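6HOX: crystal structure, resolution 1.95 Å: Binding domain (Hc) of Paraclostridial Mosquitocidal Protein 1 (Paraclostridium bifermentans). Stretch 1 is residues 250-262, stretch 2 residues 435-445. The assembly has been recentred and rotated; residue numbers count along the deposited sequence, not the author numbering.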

# COMPACT_ATOMS: atom_id res chain seq x y z
N ARG A 250 -4.21 1.64 9.23
CA ARG A 250 -4.22 1.17 7.87
C ARG A 250 -4.21 -0.36 7.84
O ARG A 250 -3.68 -1.02 8.74
N ASP A 251 -4.80 -0.89 6.77
CA ASP A 251 -4.65 -2.29 6.45
C ASP A 251 -3.38 -2.48 5.60
O ASP A 251 -2.68 -1.54 5.26
N PHE A 252 -3.09 -3.76 5.34
CA PHE A 252 -1.92 -4.24 4.66
C PHE A 252 -1.74 -3.56 3.29
O PHE A 252 -0.58 -3.37 2.84
N TRP A 253 -2.86 -3.25 2.62
CA TRP A 253 -2.88 -2.67 1.30
C TRP A 253 -2.64 -1.16 1.33
O TRP A 253 -2.37 -0.57 0.27
N GLY A 254 -2.80 -0.52 2.51
CA GLY A 254 -2.67 0.93 2.66
C GLY A 254 -4.01 1.68 2.70
O GLY A 254 -4.01 2.93 2.63
N GLU A 255 -5.11 0.93 2.82
CA GLU A 255 -6.47 1.47 2.94
C GLU A 255 -6.86 1.57 4.41
O GLU A 255 -6.22 0.98 5.27
N PRO A 256 -7.84 2.43 4.76
CA PRO A 256 -8.19 2.63 6.17
C PRO A 256 -8.59 1.30 6.84
O PRO A 256 -9.30 0.50 6.25
N LEU A 257 -8.08 1.08 8.06
CA LEU A 257 -8.39 -0.10 8.84
C LEU A 257 -9.84 0.04 9.35
O LEU A 257 -10.23 1.12 9.76
N GLU A 258 -10.63 -1.02 9.30
CA GLU A 258 -12.06 -0.90 9.67
C GLU A 258 -12.45 -1.85 10.80
O GLU A 258 -11.88 -2.92 10.94
N TYR A 259 -13.51 -1.45 11.51
CA TYR A 259 -14.20 -2.28 12.47
C TYR A 259 -15.19 -3.19 11.75
O TYR A 259 -15.71 -2.85 10.70
N ASN A 260 -15.43 -4.36 12.35
CA ASN A 260 -16.47 -5.27 11.92
C ASN A 260 -16.22 -5.72 10.48
O ASN A 260 -17.17 -5.96 9.73
N LYS A 261 -14.95 -5.89 10.11
CA LYS A 261 -14.57 -6.33 8.78
C LYS A 261 -13.62 -7.53 8.90
O LYS A 261 -12.62 -7.47 9.64
N SER A 262 -13.95 -8.61 8.17
CA SER A 262 -13.18 -9.87 8.22
C SER A 262 -11.78 -9.65 7.66
O SER A 262 -11.61 -9.19 6.53
N TRP A 435 1.94 -5.77 13.36
CA TRP A 435 0.84 -6.59 12.95
C TRP A 435 0.13 -5.94 11.76
O TRP A 435 -0.06 -4.73 11.74
N TYR A 436 -0.26 -6.79 10.80
CA TYR A 436 -1.03 -6.41 9.64
C TYR A 436 -2.41 -7.06 9.67
O TYR A 436 -2.57 -8.22 10.11
N PHE A 437 -3.38 -6.35 9.11
CA PHE A 437 -4.69 -6.90 8.80
C PHE A 437 -4.91 -6.86 7.28
O PHE A 437 -4.78 -5.80 6.67
N VAL A 438 -5.24 -8.02 6.69
CA VAL A 438 -5.41 -8.20 5.25
C VAL A 438 -6.84 -8.66 4.96
O VAL A 438 -7.31 -9.61 5.56
N SER A 439 -7.45 -8.05 3.94
CA SER A 439 -8.73 -8.43 3.35
C SER A 439 -8.47 -8.92 1.92
O SER A 439 -7.51 -8.46 1.28
N GLU A 440 -9.28 -9.87 1.45
CA GLU A 440 -9.20 -10.37 0.08
C GLU A 440 -9.45 -9.22 -0.90
O GLU A 440 -10.32 -8.39 -0.68
N ASP A 441 -8.66 -9.17 -1.97
CA ASP A 441 -8.77 -8.16 -3.01
C ASP A 441 -8.49 -8.83 -4.36
O ASP A 441 -7.63 -9.68 -4.49
N GLU A 442 -9.22 -8.40 -5.38
CA GLU A 442 -9.10 -8.92 -6.74
C GLU A 442 -7.66 -8.81 -7.24
O GLU A 442 -7.22 -9.60 -8.09
N GLY A 443 -6.90 -7.83 -6.74
CA GLY A 443 -5.53 -7.59 -7.21
C GLY A 443 -4.48 -8.48 -6.55
O GLY A 443 -3.29 -8.32 -6.79
N TRP A 444 -4.90 -9.40 -5.69
CA TRP A 444 -4.02 -10.40 -5.11
C TRP A 444 -4.71 -11.76 -5.16
O TRP A 444 -5.63 -12.02 -4.39
N LYS A 445 -4.27 -12.59 -6.11
CA LYS A 445 -4.83 -13.90 -6.38
C LYS A 445 -3.83 -14.95 -5.93
O LYS A 445 -2.62 -14.79 -6.14

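Packing between residues 250-262 and residues 435-445 of the mosquitocidal protein binding domain, where a type I turn (Asp251 to Gly254) lies against the end of the strand 435-438 and the loop that follows. Arg250 (chi1 m, chi2 m) keeps its side chain out of the contact: the end leads away, and NH1 donates to Gly254 O at 2.9 Å, tying the turn to the residue before it. Its backbone still reaches across through water 1, which donates to Arg250 O (2.9 Å) and accepts from Phe437 N (2.9 Å). Asp251 (chi1 p) points sideways, with CB 3.3 Å from Phe437 O. Its OD1 is the organizing acceptor of the turn, taking a hydrogen bond from Glu255 N (3.0 Å) and weak ones from Trp253 N (3.0 Å) and Gly254 N (3.1 Å).

Phe252 (chi1 t) points toward the strand, and its backbone is bonded there as well: Phe252 N donates to Phe437 O at 3.0 Å and 164°. The ring presents its edge to the face of Tyr436 (chi1 m), centroids 5.0 Å apart and planes at 74°, with Phe252 CD1 3.4 Å from Tyr436 CD1; Phe252 CB rests 3.6 Å from Val438 CG2. Trp253 (chi1 m) leaves its backbone sideways, but the indole end comes nearer and spans several partners. At the ring edge, Trp253 NE1 donates to Ser439 O (2.8 Å, 152°), so the polar atom of this buried ring is satisfied. Trp253 CZ2 lies 3.6 Å from Val438 CG1 (Val438 chi1 t), and Trp253 CH2 3.5 Å from Trp444 CB. The Trp444 ring (chi1 t) meets it obliquely, planes at 49°. A second type I turn, Asp441 to Trp444, is braced by Gly443 N donating to Asp441 OD2 (2.8 Å).

Gly254, at phi 100°, adopts a backbone conformation in which a CB would jam against the preceding carbonyl. Glu255 and Pro256 make no contact across. Leu257 (chi1 t, chi2 p) starts sideways, but its end approaches the strand, CD1 lying 3.7 Å from CB of Phe437 (chi1 m). Glu258, Tyr259 and Asn260 stay clear of the second stretch. Lys261, t at all four chi angles, returns toward it: CE packs 3.8 Å from CB of Ser439 (chi1 p), while water 2 bridges Lys261 NZ (2.8 Å) and Ser439 OG (2.9 Å). Lys261 NZ also makes a long salt bridge to Glu258 OE2, at 3.7 Å. Ser262 (chi1 m) contributes backbone, its O 4.2 Å from Ser439 CB.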

# COMPACT_ATOMS: atom_id res chain seq x y z
CB ARG A 250 -2.97 1.69 7.15
CG ARG A 250 -2.90 3.20 7.06
CD ARG A 250 -3.66 3.70 5.86
NE ARG A 250 -3.72 5.14 5.86
CZ ARG A 250 -4.52 5.84 5.07
NH1 ARG A 250 -5.13 5.23 4.07
NH2 ARG A 250 -4.72 7.12 5.30
CB ASP A 251 -5.91 -2.86 5.80
CG ASP A 251 -6.23 -2.39 4.39
OD1 ASP A 251 -5.31 -1.90 3.70
OD2 ASP A 251 -7.41 -2.53 4.00
CB PHE A 252 -2.05 -5.75 4.51
CG PHE A 252 -0.88 -6.42 3.84
CD1 PHE A 252 0.24 -6.77 4.58
CD2 PHE A 252 -0.88 -6.65 2.48
CE1 PHE A 252 1.33 -7.38 3.98
CE2 PHE A 252 0.21 -7.24 1.87
CZ PHE A 252 1.30 -7.62 2.62
CB TRP A 253 -4.20 -2.96 0.58
CG TRP A 253 -4.63 -4.40 0.55
CD1 TRP A 253 -5.83 -4.87 0.99
CD2 TRP A 253 -3.92 -5.53 0.01
NE1 TRP A 253 -5.92 -6.22 0.76
CE2 TRP A 253 -4.77 -6.65 0.16
CE3 TRP A 253 -2.67 -5.70 -0.60
CZ2 TRP A 253 -4.39 -7.93 -0.24
CZ3 TRP A 253 -2.29 -6.97 -0.99
CH2 TRP A 253 -3.14 -8.07 -0.82
CB GLU A 255 -7.43 0.63 2.10
CG GLU A 255 -6.96 0.54 0.66
CD GLU A 255 -8.04 0.23 -0.35
OE1 GLU A 255 -9.03 -0.44 0.01
OE2 GLU A 255 -7.88 0.63 -1.51
CB PRO A 256 -9.35 3.63 6.10
CG PRO A 256 -9.10 4.37 4.80
CD PRO A 256 -8.59 3.31 3.85
CB LEU A 257 -7.39 -0.22 9.98
CG LEU A 257 -7.45 -1.51 10.81
CD1 LEU A 257 -7.06 -2.71 9.96
CD2 LEU A 257 -6.55 -1.41 12.03
CB GLU A 258 -12.98 -1.21 8.49
CG GLU A 258 -12.77 -0.30 7.29
CD GLU A 258 -13.70 -0.63 6.13
OE1 GLU A 258 -14.80 -1.21 6.38
OE2 GLU A 258 -13.34 -0.30 4.98
CB TYR A 259 -14.96 -1.43 13.49
CG TYR A 259 -14.10 -0.68 14.46
CD1 TYR A 259 -13.35 -1.38 15.39
CD2 TYR A 259 -14.03 0.71 14.47
CE1 TYR A 259 -12.54 -0.72 16.30
CE2 TYR A 259 -13.22 1.38 15.37
CZ TYR A 259 -12.47 0.66 16.29
OH TYR A 259 -11.70 1.28 17.23
CB ASN A 260 -17.86 -4.63 12.08
CG ASN A 260 -18.99 -5.62 11.93
OD1 ASN A 260 -18.88 -6.74 12.41
ND2 ASN A 260 -20.04 -5.23 11.22
CB LYS A 261 -13.90 -5.18 8.04
CG LYS A 261 -13.31 -5.53 6.68
CD LYS A 261 -12.68 -4.32 6.03
CE LYS A 261 -12.01 -4.66 4.73
NZ LYS A 261 -11.88 -3.46 3.87
CB SER A 262 -13.86 -11.00 7.49
OG SER A 262 -14.84 -11.57 8.33
CB TRP A 435 -0.12 -6.76 14.13
CG TRP A 435 0.47 -7.61 15.22
CD1 TRP A 435 1.12 -7.18 16.33
CD2 TRP A 435 0.52 -9.05 15.26
NE1 TRP A 435 1.54 -8.24 17.08
CE2 TRP A 435 1.19 -9.40 16.45
CE3 TRP A 435 0.06 -10.07 14.41
CZ2 TRP A 435 1.40 -10.73 16.82
CZ3 TRP A 435 0.26 -11.38 14.78
CH2 TRP A 435 0.93 -11.71 15.96
CB TYR A 436 -0.37 -6.85 8.33
CG TYR A 436 0.95 -6.23 7.98
CD1 TYR A 436 1.04 -4.98 7.38
CD2 TYR A 436 2.12 -6.95 8.13
CE1 TYR A 436 2.25 -4.44 6.98
CE2 TYR A 436 3.35 -6.41 7.77
CZ TYR A 436 3.42 -5.16 7.19
OH TYR A 436 4.65 -4.66 6.84
CB PHE A 437 -5.75 -6.12 9.58
CG PHE A 437 -5.64 -6.27 11.07
CD1 PHE A 437 -6.19 -7.36 11.71
CD2 PHE A 437 -4.94 -5.34 11.82
CE1 PHE A 437 -6.05 -7.51 13.09
CE2 PHE A 437 -4.82 -5.47 13.20
CZ PHE A 437 -5.39 -6.55 13.83
CB VAL A 438 -4.44 -9.27 4.68
CG1 VAL A 438 -4.45 -9.25 3.15
CG2 VAL A 438 -3.03 -9.13 5.19
CB SER A 439 -9.67 -7.24 3.34
OG SER A 439 -9.00 -6.07 2.86
CB GLU A 440 -10.21 -11.51 -0.09
CG GLU A 440 -10.13 -12.20 -1.44
CD GLU A 440 -10.55 -13.66 -1.45
OE1 GLU A 440 -10.98 -14.17 -0.38
OE2 GLU A 440 -10.43 -14.30 -2.53
CB ASP A 441 -7.80 -6.99 -2.77
CG ASP A 441 -7.87 -5.90 -3.83
OD1 ASP A 441 -8.81 -5.10 -3.79
OD2 ASP A 441 -6.98 -5.86 -4.71
CB GLU A 442 -10.08 -8.14 -7.62
CG GLU A 442 -10.11 -8.61 -9.05
CD GLU A 442 -11.00 -7.77 -9.96
OE1 GLU A 442 -11.81 -6.97 -9.44
OE2 GLU A 442 -10.85 -7.92 -11.18
CB TRP A 444 -3.63 -10.00 -3.69
CG TRP A 444 -2.70 -10.99 -3.05
CD1 TRP A 444 -2.99 -12.27 -2.69
CD2 TRP A 444 -1.32 -10.77 -2.71
NE1 TRP A 444 -1.88 -12.87 -2.16
CE2 TRP A 444 -0.85 -11.97 -2.15
CE3 TRP A 444 -0.45 -9.69 -2.82
CZ2 TRP A 444 0.45 -12.10 -1.66
CZ3 TRP A 444 0.84 -9.82 -2.35
CH2 TRP A 444 1.28 -11.01 -1.77
CB LYS A 445 -5.08 -14.12 -7.88
CG LYS A 445 -6.00 -13.11 -8.54
CD LYS A 445 -7.46 -13.28 -8.17
CE LYS A 445 -8.39 -12.73 -9.23
NZ LYS A 445 -9.74 -13.33 -9.13
O HOH W 1 -2.39 -3.64 8.74
O HOH W 2 -10.85 -4.35 1.40